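Local coordinates for protein erythrocyte binding antigen 140 (Plasmodium falciparum, PDB 4GF2) that probably binds a receptor on the surface of host red blood cells during parasite invasion, here through a piece carrying two Duffy-binding-like domains, at residues Asn76-Glu79 with Gly80-Pro83; Arg114-Gly117 with Tyr118-Lys122; Glu185-Leu188 with Met189-Arg193. The protein carries 3 engineered substitutions. All coordinates share one frame; numbering follows the deposited sequence.

Interaction 1: residues Asn76-Glu79 with Gly80-Pro83; sequences NKNE and GKDP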
ATOM      1  N   ASN A  76      26.315  -8.261 -29.443  1.00 37.75           N
ATOM      2  CA  ASN A  76      26.083  -6.828 -29.296  1.00 42.25           C
ATOM      3  C   ASN A  76      25.134  -6.545 -28.140  1.00 42.18           C
ATOM      4  O   ASN A  76      25.284  -5.560 -27.418  1.00 42.03           O
ATOM      5  CB  ASN A  76      25.513  -6.240 -30.584  1.00 47.45           C
ATOM      6  CG  ASN A  76      26.496  -6.300 -31.731  1.00 53.31           C
ATOM      7  OD1 ASN A  76      27.694  -6.498 -31.529  1.00 56.84           O
ATOM      8  ND2 ASN A  76      25.995  -6.116 -32.948  1.00 55.44           N
ATOM      9  N   LYS A  77      24.153  -7.421 -27.971  1.00 42.53           N
ATOM     10  CA  LYS A  77      23.188  -7.286 -26.892  1.00 42.78           C
ATOM     11  C   LYS A  77      23.878  -7.362 -25.538  1.00 41.16           C
ATOM     12  O   LYS A  77      23.619  -6.549 -24.652  1.00 40.86           O
ATOM     13  CB  LYS A  77      22.141  -8.392 -26.991  1.00 41.97           C
ATOM     14  CG  LYS A  77      21.104  -8.373 -25.883  1.00 42.68           C
ATOM     15  CD  LYS A  77      20.233  -9.616 -25.946  1.00 42.45           C
ATOM     16  CE  LYS A  77      19.305  -9.723 -24.754  1.00 44.38           C
ATOM     17  NZ  LYS A  77      18.652 -11.057 -24.701  1.00 44.26           N
ATOM     18  N   ASN A  78      24.765  -8.338 -25.389  1.00 40.04           N
ATOM     19  CA  ASN A  78      25.342  -8.640 -24.090  1.00 41.82           C
ATOM     20  C   ASN A  78      26.681  -7.959 -23.813  1.00 45.89           C
ATOM     21  O   ASN A  78      27.320  -8.236 -22.799  1.00 44.43           O
ATOM     22  CB  ASN A  78      25.467 -10.151 -23.917  1.00 41.79           C
ATOM     23  CG  ASN A  78      24.117 -10.829 -23.778  1.00 45.26           C
ATOM     24  OD1 ASN A  78      23.435 -10.667 -22.768  1.00 49.88           O
ATOM     25  ND2 ASN A  78      23.724 -11.589 -24.795  1.00 44.16           N
ATOM     26  N   GLU A  79      27.101  -7.061 -24.698  1.00 53.54           N
ATOM     27  CA  GLU A  79      28.273  -6.243 -24.419  1.00 62.45           C
ATOM     28  C   GLU A  79      28.057  -5.532 -23.092  1.00 64.36           C
ATOM     29  O   GLU A  79      26.993  -4.957 -22.856  1.00 68.77           O
ATOM     30  CB  GLU A  79      28.512  -5.215 -25.526  1.00 70.47           C
ATOM     31  CG  GLU A  79      29.440  -5.687 -26.636  1.00 76.96           C
ATOM     32  CD  GLU A  79      29.819  -4.569 -27.595  1.00 85.04           C
ATOM     33  OE1 GLU A  79      29.381  -3.420 -27.373  1.00 89.38           O
ATOM     34  OE2 GLU A  79      30.552  -4.839 -28.569  1.00 87.00           O
ATOM     35  N   GLY A  80      29.057  -5.587 -22.222  1.00 60.80           N
ATOM     36  CA  GLY A  80      28.976  -4.921 -20.937  1.00 58.19           C
ATOM     37  C   GLY A  80      28.376  -5.792 -19.849  1.00 53.48           C
ATOM     38  O   GLY A  80      28.405  -5.432 -18.672  1.00 55.72           O
ATOM     39  N   LYS A  81      27.828  -6.938 -20.237  1.00 47.91           N
ATOM     40  CA  LYS A  81      27.255  -7.862 -19.269  1.00 46.66           C
ATOM     41  C   LYS A  81      28.258  -8.955 -18.933  1.00 45.95           C
ATOM     42  O   LYS A  81      29.205  -9.192 -19.683  1.00 44.16           O
ATOM     43  CB  LYS A  81      25.974  -8.491 -19.816  1.00 44.64           C
ATOM     44  CG  LYS A  81      24.845  -7.504 -20.087  1.00 45.01           C
ATOM     45  CD  LYS A  81      23.517  -8.235 -20.244  1.00 44.37           C
ATOM     46  CE  LYS A  81      22.410  -7.307 -20.713  1.00 46.28           C
ATOM     47  NZ  LYS A  81      21.071  -7.956 -20.665  1.00 47.81           N
ATOM     48  N   ASP A  82      28.049  -9.619 -17.801  1.00 47.99           N
ATOM     49  CA  ASP A  82      28.865 -10.768 -17.440  1.00 50.44           C
ATOM     50  C   ASP A  82      28.845 -11.743 -18.610  1.00 46.44           C
ATOM     51  O   ASP A  82      27.777 -12.071 -19.126  1.00 45.87           O
ATOM     52  CB  ASP A  82      28.317 -11.439 -16.181  1.00 55.23           C
ATOM     53  CG  ASP A  82      29.275 -12.460 -15.599  1.00 61.63           C
ATOM     54  OD1 ASP A  82      30.119 -12.071 -14.764  1.00 71.01           O
ATOM     55  OD2 ASP A  82      29.186 -13.648 -15.971  1.00 57.70           O
ATOM     56  N   PRO A  83      30.028 -12.205 -19.040  1.00 43.37           N
ATOM     57  CA  PRO A  83      30.111 -13.072 -20.219  1.00 39.34           C
ATOM     58  C   PRO A  83      29.328 -14.376 -20.079  1.00 39.18           C
ATOM     59  O   PRO A  83      29.009 -14.995 -21.095  1.00 39.36           O
ATOM     60  CB  PRO A  83      31.613 -13.355 -20.348  1.00 37.98           C
ATOM     61  CG  PRO A  83      32.178 -13.073 -19.018  1.00 40.67           C
ATOM     62  CD  PRO A  83      31.353 -11.963 -18.448  1.00 43.68           C
TER
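The backbone NH of Lys81 turns back onto the carbonyl of Asn78, with Lys81 N 2.9 Å from Asn78 O and an N-H...O angle of 156°. That bond closes a type II beta turn running from Asn78 to Lys81, with Glu79 and Gly80 at its two corners. Gly80 takes a positive phi of 89°, and at these backbone angles a CB would collide with the carbonyl oxygen of Glu79, which explains a glycine at this corner.

Once the turn is closed, the side chains of Asn78 and Lys81 run across each other at a slant. The amide oxygen does the touching: Asn78 OD1 lies 3.5 Å from Lys81 CD, a contact with the aliphatic part of the lysine. Lys81 leaves its backbone with CG beside the N (chi1 -63°) and then stays extended, which carries CD past that oxygen. Nearer the backbone, Lys81 CB is 3.3 Å from Asn78 O. Further out, Lys81 CE passes 4.2 Å from Lys77 O.

The two lysine ammonium groups stand 5.6 Å apart, Lys77 NZ to Lys81 NZ, and each has its own acceptor: Lys77 forms a salt bridge with Glu89, while Lys81 bonds to the carbonyl of Lys19. Asn78 ND2 is shared between Leu74 O, one helical turn back, and Glu89. The turn thus joins the end of helix 56-78 to helix 83-101, where Asp82 is the N-cap, its side chain capping a backbone NH just inside the helix and its OD2 also bonding to the hydroxyl of Ser84, and where Asn78 packs on Ile85 and Phe86.

Interaction 2: residues Arg114-Gly117 with Tyr118-Lys122; sequences RVKG and YINKK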
ATOM      1  N   ARG A 114       4.809 -17.328 -39.050  1.00 61.01           N
ATOM      2  CA  ARG A 114       4.998 -17.014 -40.457  1.00 62.40           C
ATOM      3  C   ARG A 114       6.147 -17.857 -41.028  1.00 62.03           C
ATOM      4  O   ARG A 114       6.012 -18.475 -42.082  1.00 65.73           O
ATOM      5  CB  ARG A 114       5.286 -15.520 -40.608  1.00 62.46           C
ATOM      6  CG  ARG A 114       4.936 -14.928 -41.959  1.00 69.97           C
ATOM      7  CD  ARG A 114       4.928 -13.403 -41.890  1.00 77.81           C
ATOM      8  NE  ARG A 114       3.641 -12.869 -41.436  1.00 88.90           N
ATOM      9  CZ  ARG A 114       3.489 -11.834 -40.610  1.00 95.79           C
ATOM     10  NH1 ARG A 114       4.538 -11.191 -40.110  1.00 95.78           N
ATOM     11  NH2 ARG A 114       2.270 -11.439 -40.272  1.00100.96           N
ATOM     12  N   VAL A 115       7.271 -17.889 -40.318  1.00 59.00           N
ATOM     13  CA  VAL A 115       8.437 -18.653 -40.758  1.00 58.83           C
ATOM     14  C   VAL A 115       8.217 -20.155 -40.594  1.00 60.01           C
ATOM     15  O   VAL A 115       8.563 -20.942 -41.476  1.00 62.11           O
ATOM     16  CB  VAL A 115       9.701 -18.258 -39.973  1.00 56.38           C
ATOM     17  CG1 VAL A 115      10.870 -19.148 -40.365  1.00 55.22           C
ATOM     18  CG2 VAL A 115      10.039 -16.802 -40.216  1.00 56.25           C
ATOM     19  N   LYS A 116       7.655 -20.545 -39.455  1.00 60.30           N
ATOM     20  CA  LYS A 116       7.343 -21.945 -39.194  1.00 62.20           C
ATOM     21  C   LYS A 116       6.476 -22.535 -40.312  1.00 63.56           C
ATOM     22  O   LYS A 116       6.806 -23.574 -40.886  1.00 66.02           O
ATOM     23  CB  LYS A 116       6.627 -22.077 -37.849  1.00 67.52           C
ATOM     24  CG  LYS A 116       6.065 -23.462 -37.575  1.00 74.98           C
ATOM     25  CD  LYS A 116       4.825 -23.391 -36.696  1.00 82.69           C
ATOM     26  CE  LYS A 116       4.047 -24.700 -36.726  1.00 88.18           C
ATOM     27  NZ  LYS A 116       2.816 -24.638 -35.895  1.00 91.56           N
ATOM     28  N   GLY A 117       5.364 -21.871 -40.614  1.00 62.77           N
ATOM     29  CA  GLY A 117       4.463 -22.324 -41.660  1.00 63.75           C
ATOM     30  C   GLY A 117       5.132 -22.386 -43.021  1.00 63.14           C
ATOM     31  O   GLY A 117       4.874 -23.291 -43.816  1.00 66.52           O
ATOM     32  N   TYR A 118       5.993 -21.414 -43.293  1.00 61.04           N
ATOM     33  CA  TYR A 118       6.724 -21.366 -44.551  1.00 62.99           C
ATOM     34  C   TYR A 118       7.716 -22.524 -44.648  1.00 62.64           C
ATOM     35  O   TYR A 118       7.798 -23.199 -45.675  1.00 66.69           O
ATOM     36  CB  TYR A 118       7.462 -20.032 -44.669  1.00 61.48           C
ATOM     37  CG  TYR A 118       8.131 -19.807 -46.004  1.00 62.22           C
ATOM     38  CD1 TYR A 118       7.436 -19.988 -47.193  1.00 66.47           C
ATOM     39  CD2 TYR A 118       9.454 -19.392 -46.075  1.00 59.17           C
ATOM     40  CE1 TYR A 118       8.045 -19.775 -48.418  1.00 68.54           C
ATOM     41  CE2 TYR A 118      10.071 -19.178 -47.293  1.00 60.98           C
ATOM     42  CZ  TYR A 118       9.363 -19.370 -48.460  1.00 66.66           C
ATOM     43  OH  TYR A 118       9.977 -19.153 -49.671  1.00 70.59           O
ATOM     44  N   ILE A 119       8.469 -22.750 -43.576  1.00 58.06           N
ATOM     45  CA  ILE A 119       9.438 -23.839 -43.547  1.00 55.47           C
ATOM     46  C   ILE A 119       8.736 -25.177 -43.764  1.00 58.16           C
ATOM     47  O   ILE A 119       9.239 -26.035 -44.487  1.00 59.85           O
ATOM     48  CB  ILE A 119      10.238 -23.854 -42.226  1.00 51.36           C
ATOM     49  CG1 ILE A 119      11.254 -22.709 -42.221  1.00 51.59           C
ATOM     50  CG2 ILE A 119      10.957 -25.178 -42.046  1.00 48.29           C
ATOM     51  CD1 ILE A 119      11.989 -22.522 -40.899  1.00 49.95           C
ATOM     52  N   ASN A 120       7.567 -25.347 -43.152  1.00 59.75           N
ATOM     53  CA  ASN A 120       6.788 -26.568 -43.345  1.00 63.24           C
ATOM     54  C   ASN A 120       6.337 -26.736 -44.790  1.00 67.32           C
ATOM     55  O   ASN A 120       6.337 -27.844 -45.328  1.00 69.03           O
ATOM     56  CB  ASN A 120       5.570 -26.588 -42.421  1.00 65.71           C
ATOM     57  CG  ASN A 120       5.939 -26.877 -40.983  1.00 63.84           C
ATOM     58  OD1 ASN A 120       7.012 -27.408 -40.702  1.00 62.50           O
ATOM     59  ND2 ASN A 120       5.049 -26.533 -40.063  1.00 64.32           N
ATOM     60  N   LYS A 121       5.948 -25.631 -45.415  1.00 69.72           N
ATOM     61  CA  LYS A 121       5.483 -25.670 -46.792  1.00 74.11           C
ATOM     62  C   LYS A 121       6.628 -26.063 -47.718  1.00 72.27           C
ATOM     63  O   LYS A 121       6.439 -26.821 -48.665  1.00 73.03           O
ATOM     64  CB  LYS A 121       4.895 -24.312 -47.194  1.00 77.74           C
ATOM     65  CG  LYS A 121       4.288 -24.279 -48.586  1.00 84.33           C
ATOM     66  CD  LYS A 121       5.285 -23.796 -49.626  1.00 84.87           C
ATOM     67  CE  LYS A 121       4.724 -23.917 -51.034  1.00 90.25           C
ATOM     68  NZ  LYS A 121       5.650 -23.341 -52.046  1.00 90.17           N
ATOM     69  N   LYS A 122       7.821 -25.554 -47.438  1.00 70.97           N
ATOM     70  CA  LYS A 122       8.977 -25.863 -48.269  1.00 72.89           C
ATOM     71  C   LYS A 122       9.381 -27.322 -48.107  1.00 72.08           C
ATOM     72  O   LYS A 122       9.773 -27.977 -49.072  1.00 75.10           O
ATOM     73  CB  LYS A 122      10.152 -24.949 -47.925  1.00 72.32           C
ATOM     74  CG  LYS A 122       9.910 -23.484 -48.248  1.00 76.24           C
ATOM     75  CD  LYS A 122       9.348 -23.293 -49.653  1.00 84.90           C
ATOM     76  CE  LYS A 122      10.243 -23.921 -50.710  1.00 90.46           C
ATOM     77  NZ  LYS A 122       9.719 -23.702 -52.088  1.00 97.85           N
TER
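Val115 and Ile119, one helical turn apart, meet through their outermost methyls at a slant, with Val115 CG1 3.6 Å from Ile119 CD1. The valine branch that does the touching, CG1, stands anti to the backbone N (chi1 175°), beside the carbonyl carbon, which places it, of the two valine methyls, next to Ile119. Ile119 CG1 lies 3.3 Å from Val115 O, and the isoleucine chain runs past that carbonyl to reach the methyl.

Lys116 and Asn120 make the second pair, again aslant. The lysine is stretched out, and its CE comes 3.9 Å from Asn120 ND2, an aliphatic carbon beside an amide nitrogen. The Asn120 side chain lies back against the preceding turn, with Asn120 CG 3.4 Å from Lys116 O, while its oxygen OD1 bonds to Lys139.

All of this lies along helix 110-127 of the first Duffy-binding-like domain, and four i to i+4 backbone bonds join 114-117 to 118-122. In the straightest of them, Ile119 N donates to Val115 O at 2.8 Å, with an N-H...O angle of 166°; the bond from Tyr118 N to Arg114 O is longer at 3.2 Å. The buried flank of the helix faces the region around helix 46-49: Val115 packs on Ile45, Phe48 and Leu49, and a glycerol, probably from the crystallisation liquor, lies beside it.

Tyr118 swings its ring away from the preceding turn; of its side chain, CB alone stays close, 3.3 Å from Arg114 O. Lys122 CG lies on one face of that ring, 4.1 Å above the plane and offset toward the rim. The phenol hydroxyl bonds to the backbone carbonyl of Ser51, and both Tyr118 and Lys122 touch Leu53.

Interaction 3: residues Glu185-Leu188 with Met189-Arg193; sequences ENFL and MEKKR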
ATOM      1  N   GLU A 185      17.296 -18.493 -13.807  1.00 42.95           N
ATOM      2  CA  GLU A 185      18.532 -17.715 -13.786  1.00 45.63           C
ATOM      3  C   GLU A 185      18.253 -16.222 -13.960  1.00 41.64           C
ATOM      4  O   GLU A 185      18.806 -15.397 -13.237  1.00 40.73           O
ATOM      5  CB  GLU A 185      19.499 -18.205 -14.866  1.00 55.34           C
ATOM      6  CG  GLU A 185      20.093 -19.577 -14.579  1.00 69.57           C
ATOM      7  CD  GLU A 185      20.894 -20.132 -15.748  1.00 83.39           C
ATOM      8  OE1 GLU A 185      20.534 -19.850 -16.911  1.00 89.04           O
ATOM      9  OE2 GLU A 185      21.887 -20.851 -15.502  1.00 88.43           O
ATOM     10  N   ASN A 186      17.395 -15.873 -14.916  1.00 41.05           N
ATOM     11  CA  ASN A 186      17.027 -14.479 -15.116  1.00 42.73           C
ATOM     12  C   ASN A 186      16.467 -13.903 -13.819  1.00 45.93           C
ATOM     13  O   ASN A 186      16.733 -12.753 -13.465  1.00 49.78           O
ATOM     14  CB  ASN A 186      15.982 -14.328 -16.229  1.00 41.52           C
ATOM     15  CG  ASN A 186      16.487 -14.775 -17.600  1.00 41.45           C
ATOM     16  OD1 ASN A 186      15.689 -15.142 -18.467  1.00 43.56           O
ATOM     17  ND2 ASN A 186      17.801 -14.738 -17.806  1.00 40.74           N
ATOM     18  N   PHE A 187      15.693 -14.720 -13.114  1.00 44.40           N
ATOM     19  CA  PHE A 187      14.997 -14.289 -11.908  1.00 43.91           C
ATOM     20  C   PHE A 187      15.947 -13.998 -10.752  1.00 42.57           C
ATOM     21  O   PHE A 187      15.852 -12.952 -10.115  1.00 41.72           O
ATOM     22  CB  PHE A 187      13.996 -15.361 -11.483  1.00 46.05           C
ATOM     23  CG  PHE A 187      13.385 -15.115 -10.140  1.00 47.49           C
ATOM     24  CD1 PHE A 187      12.424 -14.136  -9.974  1.00 48.57           C
ATOM     25  CD2 PHE A 187      13.763 -15.868  -9.045  1.00 46.92           C
ATOM     26  CE1 PHE A 187      11.858 -13.909  -8.739  1.00 48.45           C
ATOM     27  CE2 PHE A 187      13.199 -15.644  -7.810  1.00 46.81           C
ATOM     28  CZ  PHE A 187      12.246 -14.665  -7.656  1.00 47.63           C
ATOM     29  N   LEU A 188      16.855 -14.930 -10.482  1.00 42.92           N
ATOM     30  CA  LEU A 188      17.785 -14.788  -9.368  1.00 45.52           C
ATOM     31  C   LEU A 188      18.706 -13.593  -9.571  1.00 49.90           C
ATOM     32  O   LEU A 188      19.117 -12.946  -8.611  1.00 52.51           O
ATOM     33  CB  LEU A 188      18.610 -16.065  -9.188  1.00 44.53           C
ATOM     34  CG  LEU A 188      17.800 -17.300  -8.778  1.00 42.98           C
ATOM     35  CD1 LEU A 188      18.677 -18.540  -8.743  1.00 43.10           C
ATOM     36  CD2 LEU A 188      17.123 -17.087  -7.430  1.00 44.64           C
ATOM     37  N   MET A 189      19.022 -13.296 -10.823  1.00 50.40           N
ATOM     38  CA  MET A 189      19.921 -12.195 -11.126  1.00 50.04           C
ATOM     39  C   MET A 189      19.229 -10.870 -10.836  1.00 47.89           C
ATOM     40  O   MET A 189      19.764 -10.018 -10.125  1.00 50.01           O
ATOM     41  CB  MET A 189      20.363 -12.262 -12.589  1.00 51.07           C
ATOM     42  CG  MET A 189      21.383 -11.207 -12.979  1.00 52.19           C
ATOM     43  SD  MET A 189      22.157 -11.556 -14.573  1.00 76.34           S
ATOM     44  CE  MET A 189      20.744 -11.474 -15.671  1.00 62.40           C
ATOM     45  N   GLU A 190      18.029 -10.706 -11.378  1.00 44.73           N
ATOM     46  CA  GLU A 190      17.290  -9.468 -11.199  1.00 43.58           C
ATOM     47  C   GLU A 190      16.890  -9.317  -9.727  1.00 43.82           C
ATOM     48  O   GLU A 190      16.796  -8.205  -9.208  1.00 45.60           O
ATOM     49  CB  GLU A 190      16.067  -9.452 -12.124  1.00 44.46           C
ATOM     50  CG  GLU A 190      15.174  -8.227 -11.998  1.00 47.85           C
ATOM     51  CD  GLU A 190      15.874  -6.936 -12.380  1.00 52.63           C
ATOM     52  OE1 GLU A 190      17.045  -6.989 -12.805  1.00 50.29           O
ATOM     53  OE2 GLU A 190      15.247  -5.863 -12.253  1.00 58.83           O
ATOM     54  N   LYS A 191      16.686 -10.445  -9.055  1.00 44.17           N
ATOM     55  CA  LYS A 191      16.323 -10.448  -7.645  1.00 46.08           C
ATOM     56  C   LYS A 191      17.454  -9.876  -6.795  1.00 48.42           C
ATOM     57  O   LYS A 191      17.230  -8.995  -5.965  1.00 48.44           O
ATOM     58  CB  LYS A 191      15.978 -11.870  -7.199  1.00 48.06           C
ATOM     59  CG  LYS A 191      15.608 -12.009  -5.736  1.00 52.45           C
ATOM     60  CD  LYS A 191      14.733 -13.237  -5.514  1.00 56.75           C
ATOM     61  CE  LYS A 191      15.122 -13.998  -4.258  1.00 61.94           C
ATOM     62  NZ  LYS A 191      14.966 -13.179  -3.034  1.00 64.04           N
ATOM     63  N   LYS A 192      18.668 -10.377  -7.009  1.00 51.48           N
ATOM     64  CA  LYS A 192      19.841  -9.851  -6.319  1.00 55.58           C
ATOM     65  C   LYS A 192      19.961  -8.350  -6.538  1.00 50.94           C
ATOM     66  O   LYS A 192      20.059  -7.579  -5.582  1.00 50.26           O
ATOM     67  CB  LYS A 192      21.120 -10.522  -6.824  1.00 65.64           C
ATOM     68  CG  LYS A 192      21.329 -11.947  -6.351  1.00 77.30           C
ATOM     69  CD  LYS A 192      22.658 -12.490  -6.858  1.00 90.10           C
ATOM     70  CE  LYS A 192      22.818 -13.973  -6.557  1.00 99.89           C
ATOM     71  NZ  LYS A 192      24.120 -14.507  -7.056  1.00106.14           N
ATOM     72  N   ARG A 193      19.962  -7.946  -7.803  1.00 48.90           N
ATOM     73  CA  ARG A 193      20.164  -6.546  -8.155  1.00 49.03           C
ATOM     74  C   ARG A 193      19.146  -5.650  -7.455  1.00 48.82           C
ATOM     75  O   ARG A 193      19.511  -4.652  -6.838  1.00 49.92           O
ATOM     76  CB  ARG A 193      20.073  -6.357  -9.669  1.00 48.72           C
ATOM     77  CG  ARG A 193      20.501  -4.984 -10.145  1.00 51.73           C
ATOM     78  CD  ARG A 193      20.205  -4.799 -11.624  1.00 53.38           C
ATOM     79  NE  ARG A 193      18.772  -4.680 -11.891  1.00 54.98           N
ATOM     80  CZ  ARG A 193      18.067  -3.565 -11.724  1.00 58.29           C
ATOM     81  NH1 ARG A 193      18.651  -2.460 -11.283  1.00 59.58           N
ATOM     82  NH2 ARG A 193      16.771  -3.552 -11.994  1.00 58.57           N
TER
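Within the long helix 175-202, Phe187 and Lys191 meet one turn apart, their side chains crossing at a slant. The far corner of the ring touches the aliphatic part of the lysine, with Phe187 CZ 3.6 Å from Lys191 CD. Phe187 CG lies anti to the backbone N (chi1 171°), which tips the ring along the helix toward that methylene. The same two residues are joined through the backbone: Lys191 N donates to Phe187 O at 2.8 Å, and Lys191 CB packs 3.1 Å from that oxygen.

This flank belongs to the helical bundle of the first Duffy-binding-like domain. Phe187 is buried among the rings of Trp183, Phe225 and Phe268, and Lys191 bends about its CG-CD and CD-CE bonds to bring NZ to the hydroxyl of Tyr222, so both side chains tie the helix to helix 213-242.

Farther round, Lys192 lays its CG 3.3 Å from Leu188 O, whose backbone bond from Lys192 N is 3.1 Å long.

Glu190 and Arg193 form a side-on salt bridge with two nitrogens. Arg193 NE reaches Glu190 OE1 at 3.0 Å in a nearly straight bond (171°), and Arg193 NH2 reaches Glu190 OE2 at 2.8 Å. Both oxygens are met on the syn side, somewhat out of the carboxylate plane, while OE1 lies in the plane of the guanidinium.

Overall arrangement
From the N terminus the three contacts come in series, none nested in or crossing another, all within the first Duffy-binding-like domain and on the same side of the chain's centre. Interaction 1 closes a tight turn where helix 56-78 hands over to helix 83-101. Interactions 2 and 3 close no loop; each spans successive turns of one helix, 110-127 and 175-202 respectively. Interactions 1 and 3 are neighbours, with centres about 16 Å apart and nearest atoms about 6 Å apart, and Ile85 of helix 83-101 touches both Asn78 and Met189. Interaction 2 stands off, its centre about 32 Å and 36 Å from theirs, where helix 110-127 packs on helix 46-49.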